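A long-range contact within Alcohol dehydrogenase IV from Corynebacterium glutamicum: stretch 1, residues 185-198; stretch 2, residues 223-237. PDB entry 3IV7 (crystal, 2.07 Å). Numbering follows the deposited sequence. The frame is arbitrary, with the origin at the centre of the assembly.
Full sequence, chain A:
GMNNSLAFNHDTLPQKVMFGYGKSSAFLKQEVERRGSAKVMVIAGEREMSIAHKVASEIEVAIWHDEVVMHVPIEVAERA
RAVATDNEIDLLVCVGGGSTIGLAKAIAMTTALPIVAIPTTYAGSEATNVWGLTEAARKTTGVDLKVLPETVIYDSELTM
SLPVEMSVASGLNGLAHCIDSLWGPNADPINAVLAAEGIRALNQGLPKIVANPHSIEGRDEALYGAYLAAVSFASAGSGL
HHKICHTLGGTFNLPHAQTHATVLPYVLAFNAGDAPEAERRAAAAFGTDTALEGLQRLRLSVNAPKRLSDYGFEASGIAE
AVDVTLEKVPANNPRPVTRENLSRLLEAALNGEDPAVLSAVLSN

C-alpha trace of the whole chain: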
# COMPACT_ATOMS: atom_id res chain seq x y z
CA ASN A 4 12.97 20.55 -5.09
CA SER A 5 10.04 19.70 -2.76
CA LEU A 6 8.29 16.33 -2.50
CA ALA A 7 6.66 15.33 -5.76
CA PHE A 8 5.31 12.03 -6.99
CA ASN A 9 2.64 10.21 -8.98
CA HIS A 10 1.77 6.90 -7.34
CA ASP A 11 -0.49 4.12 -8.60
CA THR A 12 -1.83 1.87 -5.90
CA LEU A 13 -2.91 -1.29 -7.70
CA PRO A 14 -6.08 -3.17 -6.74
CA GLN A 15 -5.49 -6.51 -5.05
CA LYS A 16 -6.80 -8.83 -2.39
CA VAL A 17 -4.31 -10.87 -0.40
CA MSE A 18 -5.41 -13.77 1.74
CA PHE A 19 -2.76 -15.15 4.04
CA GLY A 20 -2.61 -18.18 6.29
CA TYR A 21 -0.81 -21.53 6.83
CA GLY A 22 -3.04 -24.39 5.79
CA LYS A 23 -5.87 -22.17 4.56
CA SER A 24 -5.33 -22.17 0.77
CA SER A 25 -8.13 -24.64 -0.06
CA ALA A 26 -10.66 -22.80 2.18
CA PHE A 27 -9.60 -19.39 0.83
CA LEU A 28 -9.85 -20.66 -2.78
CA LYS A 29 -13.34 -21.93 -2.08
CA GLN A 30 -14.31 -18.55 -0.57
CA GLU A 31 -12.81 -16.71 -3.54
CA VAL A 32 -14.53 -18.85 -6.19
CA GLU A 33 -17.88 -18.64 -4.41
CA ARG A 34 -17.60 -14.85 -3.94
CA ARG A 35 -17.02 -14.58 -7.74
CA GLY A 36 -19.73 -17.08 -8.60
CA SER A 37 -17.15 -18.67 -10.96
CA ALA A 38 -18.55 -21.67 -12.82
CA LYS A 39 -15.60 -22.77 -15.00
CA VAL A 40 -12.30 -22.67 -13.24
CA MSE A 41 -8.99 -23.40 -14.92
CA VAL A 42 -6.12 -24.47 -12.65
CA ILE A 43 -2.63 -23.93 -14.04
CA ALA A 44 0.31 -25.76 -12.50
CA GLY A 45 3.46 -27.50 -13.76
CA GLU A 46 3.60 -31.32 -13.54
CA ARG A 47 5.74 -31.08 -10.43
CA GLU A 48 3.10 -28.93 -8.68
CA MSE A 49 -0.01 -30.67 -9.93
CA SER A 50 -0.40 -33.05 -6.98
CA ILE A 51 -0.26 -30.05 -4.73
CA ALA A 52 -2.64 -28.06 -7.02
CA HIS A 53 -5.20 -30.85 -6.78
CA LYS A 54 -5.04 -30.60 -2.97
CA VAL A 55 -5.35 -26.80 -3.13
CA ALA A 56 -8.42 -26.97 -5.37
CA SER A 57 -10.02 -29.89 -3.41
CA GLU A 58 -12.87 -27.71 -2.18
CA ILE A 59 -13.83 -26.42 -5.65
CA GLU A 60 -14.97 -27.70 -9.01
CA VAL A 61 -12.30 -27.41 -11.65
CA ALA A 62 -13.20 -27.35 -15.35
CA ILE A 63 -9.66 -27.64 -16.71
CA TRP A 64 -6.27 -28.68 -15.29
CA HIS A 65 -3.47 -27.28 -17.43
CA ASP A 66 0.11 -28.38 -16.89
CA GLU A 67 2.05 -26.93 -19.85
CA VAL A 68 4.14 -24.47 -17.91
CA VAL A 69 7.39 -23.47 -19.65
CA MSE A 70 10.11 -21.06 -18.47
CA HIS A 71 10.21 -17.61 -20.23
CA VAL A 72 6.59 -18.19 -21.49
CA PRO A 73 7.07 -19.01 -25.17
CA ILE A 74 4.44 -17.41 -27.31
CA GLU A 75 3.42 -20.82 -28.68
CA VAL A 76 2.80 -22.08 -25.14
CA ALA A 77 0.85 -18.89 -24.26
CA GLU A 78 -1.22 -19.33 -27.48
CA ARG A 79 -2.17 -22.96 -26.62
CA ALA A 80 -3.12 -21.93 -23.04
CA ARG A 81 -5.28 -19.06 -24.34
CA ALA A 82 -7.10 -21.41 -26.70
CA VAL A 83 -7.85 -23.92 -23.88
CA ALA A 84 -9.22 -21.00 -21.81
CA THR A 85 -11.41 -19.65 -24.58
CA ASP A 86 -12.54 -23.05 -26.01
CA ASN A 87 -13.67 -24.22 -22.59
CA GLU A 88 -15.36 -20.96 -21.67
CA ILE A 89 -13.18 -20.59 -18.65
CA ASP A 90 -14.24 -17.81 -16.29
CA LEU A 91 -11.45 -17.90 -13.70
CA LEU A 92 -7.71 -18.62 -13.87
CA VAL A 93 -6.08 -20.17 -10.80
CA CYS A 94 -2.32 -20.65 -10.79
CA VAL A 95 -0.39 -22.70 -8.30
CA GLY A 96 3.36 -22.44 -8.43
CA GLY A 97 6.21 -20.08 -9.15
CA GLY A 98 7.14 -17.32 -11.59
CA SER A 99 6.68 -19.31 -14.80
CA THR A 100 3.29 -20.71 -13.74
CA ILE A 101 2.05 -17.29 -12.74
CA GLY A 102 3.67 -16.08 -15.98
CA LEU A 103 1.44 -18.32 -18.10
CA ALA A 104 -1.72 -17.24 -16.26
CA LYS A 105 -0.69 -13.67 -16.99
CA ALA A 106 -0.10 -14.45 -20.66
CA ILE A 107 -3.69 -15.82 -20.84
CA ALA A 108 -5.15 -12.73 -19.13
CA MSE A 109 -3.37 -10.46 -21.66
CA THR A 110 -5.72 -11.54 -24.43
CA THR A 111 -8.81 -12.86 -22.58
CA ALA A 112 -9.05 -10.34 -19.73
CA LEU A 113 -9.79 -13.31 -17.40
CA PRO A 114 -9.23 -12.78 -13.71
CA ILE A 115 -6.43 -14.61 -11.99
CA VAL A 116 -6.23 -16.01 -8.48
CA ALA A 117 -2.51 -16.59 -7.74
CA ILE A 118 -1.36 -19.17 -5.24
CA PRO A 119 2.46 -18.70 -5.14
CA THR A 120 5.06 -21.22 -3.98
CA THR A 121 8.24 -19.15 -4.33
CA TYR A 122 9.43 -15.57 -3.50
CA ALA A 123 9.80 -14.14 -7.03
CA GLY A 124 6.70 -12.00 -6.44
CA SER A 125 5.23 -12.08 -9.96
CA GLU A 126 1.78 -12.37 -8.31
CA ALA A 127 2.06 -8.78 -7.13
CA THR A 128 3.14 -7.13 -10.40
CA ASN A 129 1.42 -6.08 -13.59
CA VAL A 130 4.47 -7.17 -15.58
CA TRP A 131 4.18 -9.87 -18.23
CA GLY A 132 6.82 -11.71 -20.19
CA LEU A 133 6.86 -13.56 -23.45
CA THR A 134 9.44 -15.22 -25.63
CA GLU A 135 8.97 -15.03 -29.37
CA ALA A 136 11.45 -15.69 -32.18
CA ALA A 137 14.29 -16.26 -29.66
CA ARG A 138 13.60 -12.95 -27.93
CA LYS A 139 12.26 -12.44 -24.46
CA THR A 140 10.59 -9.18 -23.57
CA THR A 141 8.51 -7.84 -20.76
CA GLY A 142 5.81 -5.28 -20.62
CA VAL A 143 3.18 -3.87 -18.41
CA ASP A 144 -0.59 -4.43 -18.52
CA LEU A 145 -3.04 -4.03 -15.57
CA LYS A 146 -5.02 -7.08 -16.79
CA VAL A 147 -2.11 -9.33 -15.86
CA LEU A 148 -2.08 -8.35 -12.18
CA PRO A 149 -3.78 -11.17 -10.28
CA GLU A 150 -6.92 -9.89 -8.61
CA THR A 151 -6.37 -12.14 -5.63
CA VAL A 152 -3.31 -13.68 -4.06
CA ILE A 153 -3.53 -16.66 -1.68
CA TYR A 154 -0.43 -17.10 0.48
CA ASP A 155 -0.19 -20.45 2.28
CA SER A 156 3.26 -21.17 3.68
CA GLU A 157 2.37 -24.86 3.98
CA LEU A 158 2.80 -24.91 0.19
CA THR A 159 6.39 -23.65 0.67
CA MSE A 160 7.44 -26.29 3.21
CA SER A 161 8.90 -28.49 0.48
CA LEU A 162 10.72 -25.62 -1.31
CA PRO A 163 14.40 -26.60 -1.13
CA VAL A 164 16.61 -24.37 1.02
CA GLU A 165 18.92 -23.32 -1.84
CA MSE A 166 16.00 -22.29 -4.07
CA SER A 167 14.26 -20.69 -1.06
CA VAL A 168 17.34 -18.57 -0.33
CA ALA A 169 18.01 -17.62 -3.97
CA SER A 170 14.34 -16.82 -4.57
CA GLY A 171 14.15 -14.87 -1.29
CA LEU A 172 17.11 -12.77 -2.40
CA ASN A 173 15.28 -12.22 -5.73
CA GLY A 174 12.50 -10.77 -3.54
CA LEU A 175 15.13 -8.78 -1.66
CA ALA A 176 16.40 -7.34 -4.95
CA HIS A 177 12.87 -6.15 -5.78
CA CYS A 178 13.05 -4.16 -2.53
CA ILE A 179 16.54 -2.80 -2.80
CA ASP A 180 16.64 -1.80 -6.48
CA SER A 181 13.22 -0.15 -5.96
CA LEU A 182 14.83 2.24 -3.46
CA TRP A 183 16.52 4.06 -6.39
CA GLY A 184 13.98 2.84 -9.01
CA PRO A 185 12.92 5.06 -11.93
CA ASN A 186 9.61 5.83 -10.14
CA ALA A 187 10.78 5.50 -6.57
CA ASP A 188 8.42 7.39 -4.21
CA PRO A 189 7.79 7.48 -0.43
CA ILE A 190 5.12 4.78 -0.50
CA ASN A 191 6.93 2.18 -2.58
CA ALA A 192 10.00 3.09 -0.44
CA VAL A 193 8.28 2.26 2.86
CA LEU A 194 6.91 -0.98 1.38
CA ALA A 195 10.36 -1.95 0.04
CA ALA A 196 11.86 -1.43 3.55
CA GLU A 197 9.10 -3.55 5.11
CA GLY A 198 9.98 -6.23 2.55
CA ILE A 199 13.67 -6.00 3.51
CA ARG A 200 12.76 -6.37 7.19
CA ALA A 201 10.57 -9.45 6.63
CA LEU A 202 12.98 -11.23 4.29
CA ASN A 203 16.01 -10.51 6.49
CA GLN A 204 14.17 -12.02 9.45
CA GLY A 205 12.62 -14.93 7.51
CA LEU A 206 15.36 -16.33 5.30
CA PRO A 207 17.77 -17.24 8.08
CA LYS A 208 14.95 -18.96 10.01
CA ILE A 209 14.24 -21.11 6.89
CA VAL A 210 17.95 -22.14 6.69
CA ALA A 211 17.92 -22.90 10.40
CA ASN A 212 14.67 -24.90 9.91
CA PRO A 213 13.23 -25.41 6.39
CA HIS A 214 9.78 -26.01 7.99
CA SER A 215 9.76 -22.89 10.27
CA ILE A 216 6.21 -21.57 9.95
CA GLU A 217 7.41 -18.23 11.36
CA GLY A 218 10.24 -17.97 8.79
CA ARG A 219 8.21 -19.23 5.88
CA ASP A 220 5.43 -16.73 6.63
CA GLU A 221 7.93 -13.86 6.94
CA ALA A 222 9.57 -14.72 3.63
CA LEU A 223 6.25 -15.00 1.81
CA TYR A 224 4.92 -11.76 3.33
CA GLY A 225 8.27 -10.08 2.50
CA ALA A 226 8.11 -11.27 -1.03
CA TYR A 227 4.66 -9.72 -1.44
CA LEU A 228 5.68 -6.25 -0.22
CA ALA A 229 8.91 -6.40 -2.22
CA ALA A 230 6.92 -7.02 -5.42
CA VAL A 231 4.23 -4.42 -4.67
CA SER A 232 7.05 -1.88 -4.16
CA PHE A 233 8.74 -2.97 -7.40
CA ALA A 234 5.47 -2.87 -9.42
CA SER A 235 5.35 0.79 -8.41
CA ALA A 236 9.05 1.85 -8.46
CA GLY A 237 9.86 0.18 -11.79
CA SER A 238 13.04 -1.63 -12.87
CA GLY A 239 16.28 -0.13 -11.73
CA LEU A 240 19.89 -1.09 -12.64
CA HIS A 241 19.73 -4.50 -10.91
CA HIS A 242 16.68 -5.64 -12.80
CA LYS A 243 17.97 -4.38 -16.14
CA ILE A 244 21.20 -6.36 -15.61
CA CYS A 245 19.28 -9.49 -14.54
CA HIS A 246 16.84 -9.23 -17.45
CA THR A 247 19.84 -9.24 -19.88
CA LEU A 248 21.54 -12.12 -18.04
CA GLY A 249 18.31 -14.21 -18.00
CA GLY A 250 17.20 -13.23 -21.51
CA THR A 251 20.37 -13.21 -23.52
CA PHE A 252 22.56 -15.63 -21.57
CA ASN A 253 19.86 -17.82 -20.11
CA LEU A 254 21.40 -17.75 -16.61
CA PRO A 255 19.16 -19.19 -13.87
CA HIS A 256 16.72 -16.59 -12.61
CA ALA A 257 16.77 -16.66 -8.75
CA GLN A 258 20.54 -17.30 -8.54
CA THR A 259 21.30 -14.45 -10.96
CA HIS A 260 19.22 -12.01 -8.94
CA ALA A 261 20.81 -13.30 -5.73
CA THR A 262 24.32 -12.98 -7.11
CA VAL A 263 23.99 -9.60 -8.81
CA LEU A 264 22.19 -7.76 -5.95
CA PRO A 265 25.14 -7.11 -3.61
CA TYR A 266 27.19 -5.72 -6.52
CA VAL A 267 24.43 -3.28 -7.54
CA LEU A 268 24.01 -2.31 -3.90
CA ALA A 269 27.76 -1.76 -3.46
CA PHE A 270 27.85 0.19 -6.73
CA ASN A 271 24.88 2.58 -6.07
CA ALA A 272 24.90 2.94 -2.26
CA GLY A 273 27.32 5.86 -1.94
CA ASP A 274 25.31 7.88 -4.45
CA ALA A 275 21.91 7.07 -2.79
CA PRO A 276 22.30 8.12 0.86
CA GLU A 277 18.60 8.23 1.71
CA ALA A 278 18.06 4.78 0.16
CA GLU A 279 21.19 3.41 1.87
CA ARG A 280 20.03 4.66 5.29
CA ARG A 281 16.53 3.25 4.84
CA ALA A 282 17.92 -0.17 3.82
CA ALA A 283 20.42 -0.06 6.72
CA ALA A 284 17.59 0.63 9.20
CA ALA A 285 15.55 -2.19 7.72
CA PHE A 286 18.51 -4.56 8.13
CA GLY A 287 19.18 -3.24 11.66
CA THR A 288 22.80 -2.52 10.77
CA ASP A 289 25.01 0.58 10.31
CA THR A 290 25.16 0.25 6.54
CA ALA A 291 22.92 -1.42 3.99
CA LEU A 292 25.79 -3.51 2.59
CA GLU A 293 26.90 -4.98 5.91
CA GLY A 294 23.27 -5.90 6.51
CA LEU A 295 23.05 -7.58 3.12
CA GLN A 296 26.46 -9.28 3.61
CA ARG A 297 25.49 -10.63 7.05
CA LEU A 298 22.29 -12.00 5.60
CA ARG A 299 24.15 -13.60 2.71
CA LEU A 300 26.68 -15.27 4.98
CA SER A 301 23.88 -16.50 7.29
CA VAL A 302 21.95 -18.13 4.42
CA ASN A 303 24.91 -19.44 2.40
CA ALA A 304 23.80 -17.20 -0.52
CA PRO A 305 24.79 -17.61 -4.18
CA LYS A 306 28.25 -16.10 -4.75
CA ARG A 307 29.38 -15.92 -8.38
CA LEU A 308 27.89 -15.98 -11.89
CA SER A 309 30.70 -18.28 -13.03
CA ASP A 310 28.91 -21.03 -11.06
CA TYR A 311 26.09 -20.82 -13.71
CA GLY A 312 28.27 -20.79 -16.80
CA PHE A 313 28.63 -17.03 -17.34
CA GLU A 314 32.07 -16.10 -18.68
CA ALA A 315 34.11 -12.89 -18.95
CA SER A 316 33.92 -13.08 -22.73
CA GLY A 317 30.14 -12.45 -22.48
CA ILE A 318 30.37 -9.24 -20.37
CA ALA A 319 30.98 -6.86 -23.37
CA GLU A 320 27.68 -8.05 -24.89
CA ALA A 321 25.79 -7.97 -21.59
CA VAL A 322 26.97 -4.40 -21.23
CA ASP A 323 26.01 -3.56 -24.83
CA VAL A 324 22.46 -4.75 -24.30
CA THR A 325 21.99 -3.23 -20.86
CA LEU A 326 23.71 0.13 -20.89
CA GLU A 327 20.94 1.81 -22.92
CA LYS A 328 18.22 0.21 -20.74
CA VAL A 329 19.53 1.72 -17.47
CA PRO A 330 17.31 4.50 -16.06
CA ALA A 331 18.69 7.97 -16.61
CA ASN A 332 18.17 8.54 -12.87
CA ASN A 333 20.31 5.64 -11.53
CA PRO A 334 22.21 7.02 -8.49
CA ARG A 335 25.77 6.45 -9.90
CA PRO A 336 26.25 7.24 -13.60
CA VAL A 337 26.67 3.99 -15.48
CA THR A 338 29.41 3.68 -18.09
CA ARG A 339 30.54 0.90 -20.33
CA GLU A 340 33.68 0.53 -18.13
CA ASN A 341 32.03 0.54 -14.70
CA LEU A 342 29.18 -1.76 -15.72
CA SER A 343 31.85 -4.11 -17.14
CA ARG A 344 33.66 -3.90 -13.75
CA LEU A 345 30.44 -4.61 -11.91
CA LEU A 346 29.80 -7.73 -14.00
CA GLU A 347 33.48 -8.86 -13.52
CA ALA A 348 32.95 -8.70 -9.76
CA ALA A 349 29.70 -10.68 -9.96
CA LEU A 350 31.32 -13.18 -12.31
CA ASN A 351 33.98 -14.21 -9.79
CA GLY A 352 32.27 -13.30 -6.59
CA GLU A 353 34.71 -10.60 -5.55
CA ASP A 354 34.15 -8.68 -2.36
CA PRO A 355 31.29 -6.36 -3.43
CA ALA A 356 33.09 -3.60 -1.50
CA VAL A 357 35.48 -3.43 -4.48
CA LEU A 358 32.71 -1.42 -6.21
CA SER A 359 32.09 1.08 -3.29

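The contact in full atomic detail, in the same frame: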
# COMPACT_ATOMS: atom_id res chain seq x y z
N PRO A 185 13.26 3.90 -11.11
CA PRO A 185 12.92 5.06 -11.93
C PRO A 185 11.73 5.84 -11.41
O PRO A 185 11.66 7.02 -11.62
CB PRO A 185 12.59 4.44 -13.29
CG PRO A 185 12.33 2.99 -13.01
CD PRO A 185 13.19 2.65 -11.87
N ASN A 186 10.79 5.16 -10.74
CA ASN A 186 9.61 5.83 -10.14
C ASN A 186 9.54 5.59 -8.64
O ASN A 186 8.47 5.42 -8.09
CB ASN A 186 8.33 5.38 -10.82
CG ASN A 186 8.37 5.59 -12.34
OD1 ASN A 186 8.39 4.62 -13.11
ND2 ASN A 186 8.43 6.83 -12.76
N ALA A 187 10.70 5.57 -8.00
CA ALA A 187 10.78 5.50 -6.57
C ALA A 187 9.93 6.63 -5.99
O ALA A 187 9.96 7.76 -6.49
CB ALA A 187 12.28 5.65 -6.10
N ASP A 188 9.19 6.33 -4.94
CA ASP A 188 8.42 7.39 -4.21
C ASP A 188 8.33 6.96 -2.73
O ASP A 188 8.81 5.90 -2.39
CB ASP A 188 7.04 7.62 -4.87
CG ASP A 188 6.07 6.43 -4.70
OD1 ASP A 188 6.03 5.83 -3.59
OD2 ASP A 188 5.31 6.14 -5.68
N PRO A 189 7.75 7.81 -1.86
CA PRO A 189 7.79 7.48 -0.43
C PRO A 189 7.01 6.27 -0.03
O PRO A 189 7.33 5.65 1.00
CB PRO A 189 7.22 8.75 0.25
CG PRO A 189 7.48 9.85 -0.69
CD PRO A 189 7.41 9.24 -2.08
N ILE A 190 5.98 5.92 -0.81
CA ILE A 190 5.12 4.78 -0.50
C ILE A 190 5.79 3.49 -0.92
O ILE A 190 5.91 2.57 -0.11
CB ILE A 190 3.75 4.92 -1.18
CG1 ILE A 190 3.05 6.16 -0.64
CG2 ILE A 190 2.89 3.62 -0.91
CD1 ILE A 190 1.95 6.69 -1.49
N ASN A 191 6.22 3.38 -2.19
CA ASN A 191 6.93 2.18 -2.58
C ASN A 191 8.25 2.01 -1.76
O ASN A 191 8.70 0.89 -1.53
CB ASN A 191 7.13 2.03 -4.10
CG ASN A 191 7.86 3.21 -4.74
OD1 ASN A 191 8.93 3.61 -4.30
ND2 ASN A 191 7.34 3.68 -5.89
N ALA A 192 8.83 3.13 -1.30
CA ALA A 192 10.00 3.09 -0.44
C ALA A 192 9.67 2.41 0.89
O ALA A 192 10.41 1.52 1.33
CB ALA A 192 10.53 4.47 -0.20
N VAL A 193 8.59 2.83 1.55
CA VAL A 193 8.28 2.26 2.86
C VAL A 193 7.92 0.78 2.71
O VAL A 193 8.36 -0.06 3.51
CB VAL A 193 7.21 3.03 3.62
CG1 VAL A 193 5.86 2.78 3.05
CG2 VAL A 193 7.27 2.66 5.12
N LEU A 194 7.23 0.43 1.63
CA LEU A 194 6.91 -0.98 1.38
C LEU A 194 8.18 -1.80 1.12
O LEU A 194 8.31 -2.89 1.62
CB LEU A 194 5.91 -1.13 0.21
CG LEU A 194 4.53 -0.48 0.48
CD1 LEU A 194 3.61 -0.61 -0.73
CD2 LEU A 194 3.86 -1.09 1.73
N ALA A 195 9.12 -1.26 0.33
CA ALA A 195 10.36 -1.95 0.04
C ALA A 195 11.14 -2.25 1.33
O ALA A 195 11.66 -3.32 1.49
CB ALA A 195 11.22 -1.16 -0.91
N ALA A 196 11.14 -1.29 2.27
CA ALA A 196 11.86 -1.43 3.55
C ALA A 196 11.18 -2.48 4.44
O ALA A 196 11.85 -3.20 5.15
CB ALA A 196 11.92 -0.10 4.26
N GLU A 197 9.85 -2.53 4.40
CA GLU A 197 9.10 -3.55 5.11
C GLU A 197 9.41 -4.91 4.52
O GLU A 197 9.50 -5.89 5.24
CB GLU A 197 7.60 -3.26 5.05
CG GLU A 197 6.70 -4.35 5.63
CD GLU A 197 6.72 -4.45 7.15
OE1 GLU A 197 7.56 -3.78 7.81
OE2 GLU A 197 5.83 -5.20 7.70
N GLY A 198 9.58 -4.97 3.20
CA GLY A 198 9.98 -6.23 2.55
C GLY A 198 11.38 -6.67 2.97
O GLY A 198 11.62 -7.86 3.18
N LEU A 223 7.34 -15.13 2.75
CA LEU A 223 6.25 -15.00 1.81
C LEU A 223 5.65 -13.58 1.90
O LEU A 223 5.39 -12.92 0.89
CB LEU A 223 5.18 -16.08 2.11
CG LEU A 223 4.41 -16.74 1.00
CD1 LEU A 223 5.29 -17.18 -0.21
CD2 LEU A 223 3.66 -17.94 1.58
N TYR A 224 5.43 -13.12 3.12
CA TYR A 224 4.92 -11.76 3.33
C TYR A 224 5.91 -10.73 2.76
O TYR A 224 5.51 -9.77 2.07
CB TYR A 224 4.65 -11.51 4.83
CG TYR A 224 4.41 -10.07 5.19
CD1 TYR A 224 3.16 -9.51 5.05
CD2 TYR A 224 5.43 -9.28 5.70
CE1 TYR A 224 2.92 -8.16 5.38
CE2 TYR A 224 5.21 -7.95 6.04
CZ TYR A 224 3.95 -7.38 5.84
OH TYR A 224 3.73 -6.07 6.19
N GLY A 225 7.20 -10.95 3.03
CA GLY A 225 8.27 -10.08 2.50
C GLY A 225 8.27 -10.01 1.01
O GLY A 225 8.37 -8.94 0.40
N ALA A 226 8.15 -11.17 0.39
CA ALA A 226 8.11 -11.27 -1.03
C ALA A 226 6.96 -10.47 -1.62
O ALA A 226 7.09 -9.88 -2.67
CB ALA A 226 7.99 -12.76 -1.44
N TYR A 227 5.81 -10.47 -0.94
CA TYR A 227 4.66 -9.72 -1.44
C TYR A 227 4.94 -8.22 -1.44
O TYR A 227 4.79 -7.55 -2.48
CB TYR A 227 3.40 -10.02 -0.63
CG TYR A 227 2.19 -9.27 -1.17
CD1 TYR A 227 1.67 -9.56 -2.41
CD2 TYR A 227 1.61 -8.24 -0.44
CE1 TYR A 227 0.58 -8.84 -2.93
CE2 TYR A 227 0.52 -7.54 -0.91
CZ TYR A 227 -0.01 -7.85 -2.15
OH TYR A 227 -1.07 -7.11 -2.62
N LEU A 228 5.38 -7.70 -0.29
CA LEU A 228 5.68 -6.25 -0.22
C LEU A 228 6.83 -5.82 -1.13
O LEU A 228 6.80 -4.74 -1.73
CB LEU A 228 5.91 -5.83 1.21
CG LEU A 228 4.59 -5.90 2.01
CD1 LEU A 228 4.79 -5.34 3.31
CD2 LEU A 228 3.46 -5.15 1.27
N ALA A 229 7.81 -6.68 -1.29
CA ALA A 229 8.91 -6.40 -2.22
C ALA A 229 8.36 -6.15 -3.63
O ALA A 229 8.78 -5.23 -4.32
CB ALA A 229 9.89 -7.56 -2.23
N ALA A 230 7.47 -7.05 -4.07
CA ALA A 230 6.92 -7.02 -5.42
C ALA A 230 5.95 -5.86 -5.62
O ALA A 230 5.98 -5.19 -6.68
CB ALA A 230 6.25 -8.37 -5.76
N VAL A 231 5.12 -5.57 -4.61
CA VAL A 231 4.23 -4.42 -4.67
C VAL A 231 5.04 -3.11 -4.80
O VAL A 231 4.67 -2.21 -5.57
CB VAL A 231 3.31 -4.35 -3.43
CG1 VAL A 231 2.53 -3.01 -3.41
CG2 VAL A 231 2.27 -5.59 -3.43
N SER A 232 6.15 -3.02 -4.07
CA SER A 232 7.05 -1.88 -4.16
C SER A 232 7.64 -1.76 -5.59
O SER A 232 7.64 -0.68 -6.19
CB SER A 232 8.20 -2.06 -3.17
OG SER A 232 9.12 -0.97 -3.28
N PHE A 233 8.12 -2.88 -6.09
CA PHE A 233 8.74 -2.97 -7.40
C PHE A 233 7.75 -2.67 -8.55
O PHE A 233 8.09 -1.98 -9.47
CB PHE A 233 9.34 -4.37 -7.55
CG PHE A 233 9.75 -4.72 -8.92
CD1 PHE A 233 10.86 -4.14 -9.48
CD2 PHE A 233 9.12 -5.74 -9.60
CE1 PHE A 233 11.27 -4.50 -10.76
CE2 PHE A 233 9.53 -6.10 -10.85
CZ PHE A 233 10.61 -5.47 -11.43
N ALA A 234 6.52 -3.16 -8.43
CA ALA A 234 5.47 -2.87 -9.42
C ALA A 234 5.29 -1.36 -9.55
O ALA A 234 5.09 -0.83 -10.65
CB ALA A 234 4.15 -3.56 -9.01
N SER A 235 5.45 -0.66 -8.43
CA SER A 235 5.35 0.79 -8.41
C SER A 235 6.65 1.49 -8.84
O SER A 235 6.62 2.42 -9.63
CB SER A 235 4.96 1.29 -7.02
OG SER A 235 5.04 2.72 -6.94
N ALA A 236 7.79 1.09 -8.26
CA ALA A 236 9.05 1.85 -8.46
C ALA A 236 9.68 1.63 -9.86
O ALA A 236 10.46 2.44 -10.33
CB ALA A 236 10.05 1.54 -7.38
N GLY A 237 9.31 0.54 -10.50
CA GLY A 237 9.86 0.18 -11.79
C GLY A 237 11.23 -0.47 -11.66
O GLY A 237 11.84 -0.45 -10.57
O HOH W 1 6.88 1.95 -12.51

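Helices 189-198 and 223-236 run nearly antiparallel, with 155° between their N-to-C directions and axes only 7.5 Å apart at closest approach. The CA-CA distances locate the close approaches: 4.4 Å between Asn-191 CA and Ser-232 CA, where an asparagine faces a serine, and 4.2 Å between Gly-198 CA and Gly-225 CA, where neither residue has a side chain. At the second site the lack of a side chain on Gly-198 leaves room, since an ideal CB there would sit tightly, 3.2 Å from Ala-229 N and 3.3 Å from Gly-225 O.

The side chain of Asn-191 is held by hydrogen bonds at both ends of its amide. Its CA-to-CB bond points toward the other helix, and chi1 of 57° (p) with chi2 of 52° places both ends of the amide in defined hydrogen bonds. ND2 donates to Ser-235 OG across the contact (2.7 Å, N-H...O angle 174°) and to Asn-186 O within its own stretch (3.0 Å, 157°), while Asn-191 OD1 accepts from Asp-188 N (2.8 Å, 171°). Two donations from one atom and an acceptance by the other support the modelled amide orientation. Asp-188, with chi1 of 69° (p), caps the helix in return: its OD1 receives Asn-191 N at 2.8 Å and 160°, and Ile-190 N at 2.8 Å but 126°, a weak bond.

Both serines adopt chi1 t. Ser-232, at 178°, donates from OG to Asn-191 O (2.6 Å), a carbonyl that also accepts the helical bond from Ala-195 N (2.9 Å). Its hydroxyl thus lies against the opposing backbone, and Ala-195 CB packs 3.2 Å from Ser-232 OG. Ser-235, at 172°, presents OG to the Asn-191 amide.

Further along, Leu-194 and Leu-228 share the m,t rotamer and point toward the opposite helix. Leu-194 CD1 meets Val-231 CG1 at 3.8 Å, and its CD2 lies 4.1 Å from Leu-228 CD2. Glu-197 takes t at chi1 and p at chi2; its CG comes within 3.2 Å of Leu-228 CD1, and its OE2 accepts from Tyr-224 OH (2.7 Å). Tyr-224 starts sideways from its helix, but chi1 of 168° (t) brings the hydroxyl across, with the carboxylate oxygen near the ring plane, at its edge.

In the loop before the first helix, Asn-186 N donates to Ala-236 O, in the last residue of the second helix (2.8 Å, 160°), and a water bridges Asn-186 OD1 (3.1 Å from the water oxygen) and Ser-235 O (2.9 Å). Gly-237 has phi of 80°, which favours glycine; an ideal CB there would fall 2.9 Å from Pro-185 CG, a clash.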